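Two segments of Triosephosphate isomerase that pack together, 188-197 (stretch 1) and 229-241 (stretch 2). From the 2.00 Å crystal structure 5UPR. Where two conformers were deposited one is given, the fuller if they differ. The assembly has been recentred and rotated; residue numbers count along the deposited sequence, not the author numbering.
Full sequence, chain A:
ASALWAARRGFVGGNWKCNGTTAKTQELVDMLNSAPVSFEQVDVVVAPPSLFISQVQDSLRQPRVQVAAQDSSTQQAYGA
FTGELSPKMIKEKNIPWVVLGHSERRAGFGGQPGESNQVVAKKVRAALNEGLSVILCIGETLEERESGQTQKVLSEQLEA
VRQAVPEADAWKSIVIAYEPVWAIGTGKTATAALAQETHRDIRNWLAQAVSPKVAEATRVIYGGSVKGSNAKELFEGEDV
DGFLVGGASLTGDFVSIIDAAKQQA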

# COMPACT_ATOMS: atom_id res chain seq x y z
N LYS A 188 -2.59 27.47 3.16
CA LYS A 188 -1.57 28.36 3.71
C LYS A 188 -0.23 28.04 3.03
O LYS A 188 0.63 27.41 3.61
CB LYS A 188 -1.47 28.24 5.25
CG LYS A 188 -2.78 28.31 6.04
CD LYS A 188 -2.60 27.82 7.48
CE LYS A 188 -3.83 28.08 8.30
NZ LYS A 188 -3.55 28.02 9.76
N THR A 189 -0.07 28.49 1.79
CA THR A 189 1.19 28.34 1.06
C THR A 189 2.30 29.09 1.79
O THR A 189 2.10 30.20 2.28
CB THR A 189 1.04 28.86 -0.39
OG1 THR A 189 -0.21 28.44 -0.89
CG2 THR A 189 2.13 28.32 -1.30
N ALA A 190 3.47 28.49 1.93
CA ALA A 190 4.65 29.25 2.37
C ALA A 190 4.86 30.49 1.50
O ALA A 190 4.59 30.48 0.29
CB ALA A 190 5.86 28.40 2.27
N THR A 191 5.33 31.60 2.11
CA THR A 191 5.87 32.70 1.31
C THR A 191 7.07 32.24 0.50
O THR A 191 7.71 31.28 0.87
CB THR A 191 6.23 33.93 2.17
OG1 THR A 191 7.26 33.53 3.07
CG2 THR A 191 4.96 34.40 2.92
N ALA A 192 7.35 32.92 -0.59
CA ALA A 192 8.57 32.75 -1.37
C ALA A 192 9.81 32.89 -0.47
O ALA A 192 10.72 32.09 -0.59
CB ALA A 192 8.65 33.79 -2.48
N ALA A 193 9.83 33.89 0.40
CA ALA A 193 10.97 34.11 1.33
C ALA A 193 11.15 32.94 2.31
O ALA A 193 12.26 32.48 2.48
CB ALA A 193 10.78 35.43 2.12
N LEU A 194 10.09 32.46 2.93
CA LEU A 194 10.18 31.31 3.88
C LEU A 194 10.63 30.02 3.20
O LEU A 194 11.49 29.30 3.72
CB LEU A 194 8.84 31.09 4.62
CG LEU A 194 8.81 30.01 5.67
CD1 LEU A 194 7.73 30.27 6.74
CD2 LEU A 194 8.62 28.60 5.08
N ALA A 195 10.14 29.77 2.01
CA ALA A 195 10.54 28.58 1.24
C ALA A 195 12.01 28.67 0.92
O ALA A 195 12.74 27.73 1.20
CB ALA A 195 9.71 28.39 -0.01
N GLN A 196 12.47 29.78 0.36
CA GLN A 196 13.86 29.91 -0.00
C GLN A 196 14.78 29.76 1.21
O GLN A 196 15.77 29.04 1.12
CB GLN A 196 14.12 31.27 -0.70
CG GLN A 196 15.58 31.66 -0.81
CD GLN A 196 16.43 30.66 -1.59
OE1 GLN A 196 15.94 29.93 -2.46
NE2 GLN A 196 17.75 30.65 -1.27
N GLU A 197 14.43 30.42 2.32
CA GLU A 197 15.22 30.34 3.56
C GLU A 197 15.38 28.86 4.04
O GLU A 197 16.48 28.39 4.37
CB GLU A 197 14.59 31.17 4.67
CG GLU A 197 15.55 31.36 5.84
CD GLU A 197 14.97 31.99 7.11
OE1 GLU A 197 13.95 31.54 7.67
OE2 GLU A 197 15.55 32.95 7.59
N SER A 229 -1.03 29.69 -9.81
CA SER A 229 -1.03 31.12 -9.52
C SER A 229 0.02 31.55 -8.47
O SER A 229 0.31 32.74 -8.37
CB SER A 229 -2.45 31.52 -9.06
OG SER A 229 -2.75 30.91 -7.80
N ASN A 230 0.59 30.62 -7.70
CA ASN A 230 1.68 30.95 -6.74
C ASN A 230 3.09 30.38 -7.07
O ASN A 230 4.09 30.73 -6.40
CB ASN A 230 1.28 30.65 -5.27
CG ASN A 230 1.05 29.18 -4.99
OD1 ASN A 230 1.73 28.31 -5.53
ND2 ASN A 230 0.04 28.88 -4.12
N ALA A 231 3.19 29.49 -8.07
CA ALA A 231 4.42 28.75 -8.33
C ALA A 231 5.55 29.57 -8.88
O ALA A 231 6.71 29.39 -8.48
CB ALA A 231 4.13 27.56 -9.28
N LYS A 232 5.25 30.50 -9.79
CA LYS A 232 6.34 31.32 -10.36
C LYS A 232 7.07 32.12 -9.31
O LYS A 232 8.25 32.16 -9.32
CB LYS A 232 5.84 32.25 -11.46
CG LYS A 232 5.52 31.53 -12.74
CD LYS A 232 5.10 32.54 -13.81
CE LYS A 232 5.47 32.09 -15.23
NZ LYS A 232 6.81 31.40 -15.33
N GLU A 233 6.36 32.75 -8.38
CA GLU A 233 7.00 33.51 -7.32
C GLU A 233 7.83 32.57 -6.42
O GLU A 233 8.99 32.87 -6.10
CB GLU A 233 5.95 34.26 -6.50
CG GLU A 233 6.53 35.21 -5.46
CD GLU A 233 5.50 35.66 -4.41
OE1 GLU A 233 4.30 35.30 -4.45
OE2 GLU A 233 5.87 36.42 -3.52
N LEU A 234 7.27 31.43 -6.07
CA LEU A 234 8.02 30.45 -5.26
C LEU A 234 9.34 30.02 -5.89
O LEU A 234 10.37 29.96 -5.21
CB LEU A 234 7.14 29.23 -4.94
CG LEU A 234 6.15 29.43 -3.79
CD1 LEU A 234 5.11 28.35 -3.90
CD2 LEU A 234 6.92 29.25 -2.51
N PHE A 235 9.30 29.80 -7.21
CA PHE A 235 10.44 29.29 -7.96
C PHE A 235 11.56 30.32 -8.20
O PHE A 235 12.63 29.96 -8.72
CB PHE A 235 9.95 28.75 -9.32
CG PHE A 235 10.95 27.90 -10.05
CD1 PHE A 235 11.26 26.60 -9.63
CD2 PHE A 235 11.61 28.41 -11.16
CE1 PHE A 235 12.21 25.84 -10.29
CE2 PHE A 235 12.57 27.67 -11.85
CZ PHE A 235 12.87 26.38 -11.43
N GLU A 236 11.33 31.59 -7.87
CA GLU A 236 12.39 32.58 -7.92
C GLU A 236 13.51 32.26 -6.95
O GLU A 236 14.61 32.67 -7.17
CB GLU A 236 11.86 34.00 -7.70
CG GLU A 236 10.92 34.41 -8.83
CD GLU A 236 10.16 35.72 -8.55
OE1 GLU A 236 10.41 36.37 -7.50
OE2 GLU A 236 9.34 36.11 -9.39
N GLY A 237 13.24 31.50 -5.87
CA GLY A 237 14.30 31.12 -4.97
C GLY A 237 15.34 30.24 -5.63
O GLY A 237 15.05 29.23 -6.25
N GLU A 238 16.58 30.62 -5.46
CA GLU A 238 17.73 29.89 -5.99
C GLU A 238 17.83 28.43 -5.45
O GLU A 238 18.37 27.59 -6.11
CB GLU A 238 18.96 30.74 -5.58
CG GLU A 238 20.29 30.15 -5.64
CD GLU A 238 21.35 31.26 -5.30
OE1 GLU A 238 21.08 32.50 -5.44
OE2 GLU A 238 22.46 30.90 -4.94
N ASP A 239 17.32 28.17 -4.26
CA ASP A 239 17.35 26.82 -3.65
C ASP A 239 16.00 26.06 -3.75
O ASP A 239 15.86 24.94 -3.21
CB ASP A 239 17.78 26.96 -2.21
CG ASP A 239 19.25 27.43 -2.14
OD1 ASP A 239 20.14 26.62 -2.42
OD2 ASP A 239 19.54 28.60 -1.88
N VAL A 240 15.03 26.65 -4.46
CA VAL A 240 13.74 26.01 -4.74
C VAL A 240 13.82 25.43 -6.13
O VAL A 240 13.86 26.17 -7.10
CB VAL A 240 12.58 27.01 -4.65
CG1 VAL A 240 11.21 26.35 -5.03
CG2 VAL A 240 12.48 27.52 -3.22
N ASP A 241 13.95 24.10 -6.22
CA ASP A 241 14.26 23.41 -7.50
C ASP A 241 13.00 22.88 -8.21
O ASP A 241 13.08 22.23 -9.24
CB ASP A 241 15.21 22.26 -7.26
CG ASP A 241 16.53 22.73 -6.66
OD1 ASP A 241 17.03 23.75 -7.07
OD2 ASP A 241 17.07 22.10 -5.73
O HOH W 1 11.43 31.36 -3.25
O HOH W 2 5.50 35.47 -1.09

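A contact between two segments can combine a polar clamp, an apolar patch and bridging waters, as this pair in triosephosphate isomerase illustrates. The clamp centres on Q196, whose side-chain amide uses both its carbonyl oxygen and its amino group on one partner. D239 N donates to Q196 OE1 (2.9 Å, 164°), while Q196 NE2 donates to D239 OD2 (2.8 Å, 155°), so backbone and side chain of D239 together match the donor and acceptor of the amide. The turn from G237 to V240 presents D239 for this pairing. It also brings G237 CA to 3.2 Å from Q196 OE1, an approach that the absence of a side chain permits: an ideal CB on G237 would clash with Q196 OE1.

Apolar packing gathers around L234. L234 CD2 lies 3.8 Å from A195 CB and 4.0 Å from A192 CA, and L234 CD1 is 4.0 Å from T189 CG2. The backbones come close here, with A192 CA and L234 CA 4.6 Å apart; A192 CB points toward the other stretch and lies 3.8 Å from E233 O.

Water completes the contact. Water 1 donates to both A192 O and L234 O, tying the two main chains together. Water 2 accepts from A192 N and donates to E233 OE2, linking the first turn of one helix to a carboxylate on the other.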